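PDB 5WQ3: cytokinin riboside 5'-monophosphate phosphoribohydrolase from Corynebacterium glutamicum, which belongs to the SLOG clan and is built around a parallel beta-sheet flanked by helices. Local coordinates for residues Tyr86-Val97 against Glu113-Gly124. Residues are numbered along the deposited sequence; the frame is centred on the assembly and turned at random.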
ATOM      1  N   TYR C  86     -41.530  42.671  -3.526  1.00 27.63           N
ATOM      2  CA  TYR C  86     -41.878  41.620  -4.481  1.00 26.55           C
ATOM      3  C   TYR C  86     -43.404  41.596  -4.660  1.00 31.72           C
ATOM      4  O   TYR C  86     -43.929  41.543  -5.782  1.00 28.37           O
ATOM      5  CB  TYR C  86     -41.345  40.237  -4.083  1.00 27.31           C
ATOM      6  CG  TYR C  86     -41.422  39.185  -5.184  1.00 25.32           C
ATOM      7  CD1 TYR C  86     -42.621  38.592  -5.522  1.00 27.77           C
ATOM      8  CD2 TYR C  86     -40.306  38.822  -5.921  1.00 25.48           C
ATOM      9  CE1 TYR C  86     -42.703  37.621  -6.531  1.00 24.52           C
ATOM     10  CE2 TYR C  86     -40.388  37.862  -6.960  1.00 26.53           C
ATOM     11  CZ  TYR C  86     -41.598  37.278  -7.260  1.00 26.73           C
ATOM     12  OH  TYR C  86     -41.723  36.325  -8.283  1.00 28.24           O
ATOM     13  N   LYS C  87     -44.120  41.645  -3.549  1.00 31.90           N
ATOM     14  CA  LYS C  87     -45.580  41.543  -3.641  1.00 34.60           C
ATOM     15  C   LYS C  87     -46.191  42.774  -4.378  1.00 30.54           C
ATOM     16  O   LYS C  87     -47.126  42.644  -5.216  1.00 27.31           O
ATOM     17  CB  LYS C  87     -46.183  41.382  -2.254  1.00 37.03           C
ATOM     18  CG  LYS C  87     -47.698  41.257  -2.229  1.00 49.31           C
ATOM     19  CD  LYS C  87     -48.178  41.129  -0.770  1.00 57.57           C
ATOM     20  CE  LYS C  87     -49.602  41.633  -0.542  1.00 57.33           C
ATOM     21  NZ  LYS C  87     -50.562  40.511  -0.668  1.00 55.39           N
ATOM     22  N   ALA C  88     -45.648  43.937  -4.056  1.00 25.57           N
ATOM     23  CA  ALA C  88     -45.953  45.163  -4.768  1.00 29.10           C
ATOM     24  C   ALA C  88     -45.673  45.023  -6.294  1.00 29.23           C
ATOM     25  O   ALA C  88     -46.530  45.325  -7.136  1.00 26.66           O
ATOM     26  CB  ALA C  88     -45.160  46.321  -4.151  1.00 28.10           C
ATOM     27  N   GLY C  89     -44.504  44.513  -6.638  1.00 28.26           N
ATOM     28  CA  GLY C  89     -44.183  44.272  -8.073  1.00 27.90           C
ATOM     29  C   GLY C  89     -45.201  43.395  -8.780  1.00 26.90           C
ATOM     30  O   GLY C  89     -45.535  43.667  -9.917  1.00 27.84           O
ATOM     31  N   VAL C  90     -45.691  42.346  -8.118  1.00 26.90           N
ATOM     32  CA  VAL C  90     -46.690  41.440  -8.730  1.00 28.01           C
ATOM     33  C   VAL C  90     -48.020  42.182  -9.032  1.00 28.24           C
ATOM     34  O   VAL C  90     -48.582  42.066 -10.147  1.00 22.66           O
ATOM     35  CB  VAL C  90     -46.931  40.179  -7.870  1.00 30.43           C
ATOM     36  CG1 VAL C  90     -48.173  39.403  -8.307  1.00 31.24           C
ATOM     37  CG2 VAL C  90     -45.691  39.277  -7.901  1.00 31.03           C
ATOM     38  N   GLU C  91     -48.495  42.931  -8.036  1.00 28.25           N
ATOM     39  CA  GLU C  91     -49.694  43.738  -8.108  1.00 30.05           C
ATOM     40  C   GLU C  91     -49.567  44.826  -9.179  1.00 28.37           C
ATOM     41  O   GLU C  91     -50.509  45.086  -9.909  1.00 30.42           O
ATOM     42  CB  GLU C  91     -49.986  44.401  -6.739  1.00 33.49           C
ATOM     43  CG  GLU C  91     -50.504  43.428  -5.680  1.00 38.65           C
ATOM     44  CD  GLU C  91     -51.038  44.118  -4.422  1.00 47.20           C
ATOM     45  OE1 GLU C  91     -50.564  45.230  -4.064  1.00 51.79           O
ATOM     46  OE2 GLU C  91     -51.951  43.553  -3.790  1.00 59.02           O
ATOM     47  N   LEU C  92     -48.399  45.442  -9.279  1.00 26.05           N
ATOM     48  CA  LEU C  92     -48.130  46.411 -10.332  1.00 24.15           C
ATOM     49  C   LEU C  92     -48.278  45.783 -11.726  1.00 22.08           C
ATOM     50  O   LEU C  92     -48.897  46.367 -12.645  1.00 21.44           O
ATOM     51  CB  LEU C  92     -46.736  46.972 -10.164  1.00 24.32           C
ATOM     52  CG  LEU C  92     -46.339  47.982 -11.224  1.00 23.41           C
ATOM     53  CD1 LEU C  92     -47.258  49.170 -11.206  1.00 23.57           C
ATOM     54  CD2 LEU C  92     -44.899  48.415 -11.002  1.00 24.25           C
ATOM     55  N   GLY C  93     -47.759  44.594 -11.880  1.00 19.86           N
ATOM     56  CA  GLY C  93     -47.850  43.955 -13.201  1.00 21.28           C
ATOM     57  C   GLY C  93     -49.296  43.667 -13.524  1.00 25.18           C
ATOM     58  O   GLY C  93     -49.769  43.898 -14.651  1.00 25.23           O
ATOM     59  N   GLU C  94     -50.009  43.158 -12.530  1.00 27.54           N
ATOM     60  CA  GLU C  94     -51.451  42.888 -12.680  1.00 32.17           C
ATOM     61  C   GLU C  94     -52.236  44.161 -13.079  1.00 28.06           C
ATOM     62  O   GLU C  94     -53.038  44.133 -14.012  1.00 27.35           O
ATOM     63  CB  GLU C  94     -52.010  42.302 -11.388  1.00 37.50           C
ATOM     64  CG  GLU C  94     -53.425  41.741 -11.525  1.00 50.20           C
ATOM     65  CD  GLU C  94     -54.519  42.759 -11.213  1.00 60.03           C
ATOM     66  OE1 GLU C  94     -55.345  43.066 -12.128  1.00 62.39           O
ATOM     67  OE2 GLU C  94     -54.548  43.240 -10.043  1.00 68.00           O
ATOM     68  N   LYS C  95     -52.001  45.275 -12.390  1.00 25.89           N
ATOM     69  CA  LYS C  95     -52.731  46.532 -12.636  1.00 22.41           C
ATOM     70  C   LYS C  95     -52.342  47.174 -13.949  1.00 22.94           C
ATOM     71  O   LYS C  95     -53.152  47.814 -14.589  1.00 22.02           O
ATOM     72  CB  LYS C  95     -52.402  47.512 -11.510  1.00 23.14           C
ATOM     73  CG  LYS C  95     -52.984  47.075 -10.147  1.00 24.75           C
ATOM     74  CD  LYS C  95     -52.482  47.935  -9.016  1.00 28.52           C
ATOM     75  CE  LYS C  95     -52.947  47.475  -7.622  1.00 33.06           C
ATOM     76  NZ  LYS C  95     -54.415  47.462  -7.547  1.00 35.35           N
ATOM     77  N   LEU C  96     -51.069  47.055 -14.332  1.00 20.38           N
ATOM     78  CA  LEU C  96     -50.667  47.553 -15.642  1.00 22.09           C
ATOM     79  C   LEU C  96     -51.416  46.818 -16.750  1.00 20.65           C
ATOM     80  O   LEU C  96     -51.809  47.411 -17.717  1.00 19.98           O
ATOM     81  CB  LEU C  96     -49.134  47.447 -15.860  1.00 21.60           C
ATOM     82  CG  LEU C  96     -48.363  48.464 -15.047  1.00 22.09           C
ATOM     83  CD1 LEU C  96     -46.876  48.142 -15.024  1.00 25.73           C
ATOM     84  CD2 LEU C  96     -48.633  49.843 -15.637  1.00 22.39           C
ATOM     85  N   VAL C  97     -51.621  45.521 -16.588  1.00 24.78           N
ATOM     86  CA  VAL C  97     -52.269  44.732 -17.653  1.00 23.73           C
ATOM     87  C   VAL C  97     -53.764  45.049 -17.697  1.00 23.71           C
ATOM     88  O   VAL C  97     -54.323  45.067 -18.744  1.00 21.70           O
ATOM     89  CB  VAL C  97     -52.113  43.246 -17.412  1.00 27.75           C
ATOM     90  CG1 VAL C  97     -53.164  42.421 -18.208  1.00 30.76           C
ATOM     91  CG2 VAL C  97     -50.712  42.847 -17.800  1.00 30.96           C
ATOM     92  N   GLU C 113     -38.758  39.715 -12.032  1.00 31.36           N
ATOM     93  CA  GLU C 113     -39.702  38.649 -12.170  1.00 28.57           C
ATOM     94  C   GLU C 113     -41.074  39.016 -11.627  1.00 26.26           C
ATOM     95  O   GLU C 113     -42.052  38.502 -12.107  1.00 26.89           O
ATOM     96  CB  GLU C 113     -39.213  37.426 -11.404  1.00 31.19           C
ATOM     97  CG  GLU C 113     -40.129  36.224 -11.417  1.00 31.63           C
ATOM     98  CD  GLU C 113     -39.619  35.123 -10.563  1.00 36.39           C
ATOM     99  OE1 GLU C 113     -39.640  35.286  -9.312  1.00 37.22           O
ATOM    100  OE2 GLU C 113     -39.176  34.121 -11.147  1.00 41.05           O
ATOM    101  N   ALA C 114     -41.143  39.796 -10.559  1.00 24.21           N
ATOM    102  CA  ALA C 114     -42.420  40.063  -9.923  1.00 25.73           C
ATOM    103  C   ALA C 114     -43.459  40.696 -10.909  1.00 25.31           C
ATOM    104  O   ALA C 114     -44.592  40.225 -11.065  1.00 27.62           O
ATOM    105  CB  ALA C 114     -42.217  40.926  -8.671  1.00 25.51           C
ATOM    106  N   PRO C 115     -43.037  41.717 -11.650  1.00 22.43           N
ATOM    107  CA  PRO C 115     -44.094  42.296 -12.472  1.00 23.58           C
ATOM    108  C   PRO C 115     -44.342  41.400 -13.644  1.00 23.25           C
ATOM    109  O   PRO C 115     -45.430  41.476 -14.200  1.00 24.84           O
ATOM    110  CB  PRO C 115     -43.518  43.692 -12.905  1.00 23.77           C
ATOM    111  CG  PRO C 115     -42.124  43.723 -12.404  1.00 22.00           C
ATOM    112  CD  PRO C 115     -41.919  42.645 -11.397  1.00 21.24           C
ATOM    113  N   ASN C 116     -43.392  40.528 -14.007  1.00 24.10           N
ATOM    114  CA  ASN C 116     -43.645  39.606 -15.166  1.00 25.19           C
ATOM    115  C   ASN C 116     -44.721  38.578 -14.691  1.00 27.14           C
ATOM    116  O   ASN C 116     -45.672  38.241 -15.388  1.00 27.04           O
ATOM    117  CB  ASN C 116     -42.398  38.835 -15.612  1.00 26.17           C
ATOM    118  CG  ASN C 116     -41.427  39.640 -16.440  1.00 26.87           C
ATOM    119  OD1 ASN C 116     -40.241  39.695 -16.116  1.00 26.84           O
ATOM    120  ND2 ASN C 116     -41.886  40.215 -17.534  1.00 27.12           N
ATOM    121  N   LYS C 117     -44.545  38.091 -13.486  1.00 30.11           N
ATOM    122  CA  LYS C 117     -45.508  37.201 -12.863  1.00 31.57           C
ATOM    123  C   LYS C 117     -46.897  37.841 -12.847  1.00 31.79           C
ATOM    124  O   LYS C 117     -47.834  37.268 -13.367  1.00 32.19           O
ATOM    125  CB  LYS C 117     -45.070  36.874 -11.437  1.00 32.02           C
ATOM    126  CG  LYS C 117     -46.045  35.964 -10.729  1.00 35.88           C
ATOM    127  CD  LYS C 117     -45.528  35.519  -9.373  1.00 38.18           C
ATOM    128  CE  LYS C 117     -46.359  34.347  -8.849  1.00 42.15           C
ATOM    129  NZ  LYS C 117     -45.787  33.939  -7.543  1.00 45.20           N
ATOM    130  N   GLY C 118     -47.015  39.010 -12.211  1.00 30.78           N
ATOM    131  CA  GLY C 118     -48.267  39.775 -12.243  1.00 30.31           C
ATOM    132  C   GLY C 118     -48.936  39.831 -13.588  1.00 31.16           C
ATOM    133  O   GLY C 118     -50.108  39.466 -13.720  1.00 29.14           O
ATOM    134  N   ALA C 119     -48.200  40.300 -14.595  1.00 25.71           N
ATOM    135  CA  ALA C 119     -48.732  40.453 -15.936  1.00 27.58           C
ATOM    136  C   ALA C 119     -49.130  39.151 -16.613  1.00 30.42           C
ATOM    137  O   ALA C 119     -50.163  39.080 -17.293  1.00 30.59           O
ATOM    138  CB  ALA C 119     -47.724  41.128 -16.800  1.00 27.13           C
ATOM    139  N   SER C 120     -48.273  38.150 -16.492  1.00 34.53           N
ATOM    140  CA  SER C 120     -48.502  36.876 -17.170  1.00 35.45           C
ATOM    141  C   SER C 120     -49.749  36.215 -16.573  1.00 35.32           C
ATOM    142  O   SER C 120     -50.637  35.769 -17.279  1.00 34.33           O
ATOM    143  CB  SER C 120     -47.299  35.947 -17.014  1.00 35.00           C
ATOM    144  OG  SER C 120     -47.360  34.949 -18.034  1.00 35.30           O
ATOM    145  N   GLU C 121     -49.802  36.195 -15.261  1.00 33.84           N
ATOM    146  CA  GLU C 121     -50.891  35.531 -14.582  1.00 37.28           C
ATOM    147  C   GLU C 121     -52.210  36.286 -14.720  1.00 37.19           C
ATOM    148  O   GLU C 121     -53.233  35.692 -14.463  1.00 37.17           O
ATOM    149  CB  GLU C 121     -50.535  35.233 -13.124  1.00 36.05           C
ATOM    150  CG  GLU C 121     -49.472  34.125 -13.022  1.00 37.99           C
ATOM    151  CD  GLU C 121     -49.187  33.677 -11.592  1.00 42.94           C
ATOM    152  OE1 GLU C 121     -49.585  34.412 -10.646  1.00 44.71           O
ATOM    153  OE2 GLU C 121     -48.520  32.605 -11.419  1.00 44.65           O
ATOM    154  N   ALA C 122     -52.196  37.559 -15.153  1.00 33.04           N
ATOM    155  CA  ALA C 122     -53.440  38.255 -15.566  1.00 29.06           C
ATOM    156  C   ALA C 122     -53.696  38.147 -17.019  1.00 27.69           C
ATOM    157  O   ALA C 122     -54.444  38.932 -17.563  1.00 31.71           O
ATOM    158  CB  ALA C 122     -53.394  39.719 -15.208  1.00 29.36           C
ATOM    159  N   ASN C 123     -53.094  37.194 -17.709  1.00 30.17           N
ATOM    160  CA  ASN C 123     -53.335  37.090 -19.161  1.00 32.99           C
ATOM    161  C   ASN C 123     -52.966  38.284 -19.957  1.00 32.44           C
ATOM    162  O   ASN C 123     -53.583  38.507 -21.002  1.00 34.81           O
ATOM    163  CB  ASN C 123     -54.822  36.847 -19.475  1.00 40.34           C
ATOM    164  CG  ASN C 123     -55.385  35.687 -18.718  1.00 43.85           C
ATOM    165  OD1 ASN C 123     -56.294  35.824 -17.850  1.00 47.43           O
ATOM    166  ND2 ASN C 123     -54.831  34.530 -19.004  1.00 47.99           N
ATOM    167  N   GLY C 124     -51.984  39.080 -19.492  1.00 31.63           N
ATOM    168  CA  GLY C 124     -51.458  40.177 -20.286  1.00 32.27           C
ATOM    169  C   GLY C 124     -50.145  39.785 -20.974  1.00 30.76           C
ATOM    170  O   GLY C 124     -49.640  38.685 -20.797  1.00 31.86           O
TER
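Tyr86 lays its ring across the first turn of helix 113-121, with Ala114 CB 3.7 Å from the ring centroid and directly on the ring normal, a CH-pi contact. With CG anti to the backbone N (chi1 -167°), the ring is carried toward Glu113, where Tyr86 OH donates a short 2.5 Å hydrogen bond to Glu113 OE1. The oxygen sits at the ring's edge in its plane, whereas the hydroxyl meets the carboxylate from above, 36° out of the carboxylate plane. Beyond this pair the backbones take over. Gly89 lies against Ala114 and Pro115, and Gly93 against Pro115 and Gly118; with hydrogen alone on Gly89, Gly93 and Gly118, the two backbones come into direct contact and the axes close to 6.3 Å. CA-H...O contacts line the seam, including Gly118 CA to Val90 O at 3.1 Å and Pro115 CA to Gly89 O at 3.2 Å. At the far end Val97 straddles the helix terminus: CG2 rests 3.6 Å from Ala119 CB, while CG1 reaches Gly124 CA at 3.5 Å. Gly124 N closes the Schellman motif on Ala119 O after the positive-phi C-prime residue Asn123. Farther out, Pro115 and Ala119 pack on strand 102-105, Pro115 also on Val73 of strand 70-74. Such glycine-lined packing, at a crossing angle of -40°, joins neighbouring helices on one face of the parallel sheet in this Rossmann-like alpha/beta fold.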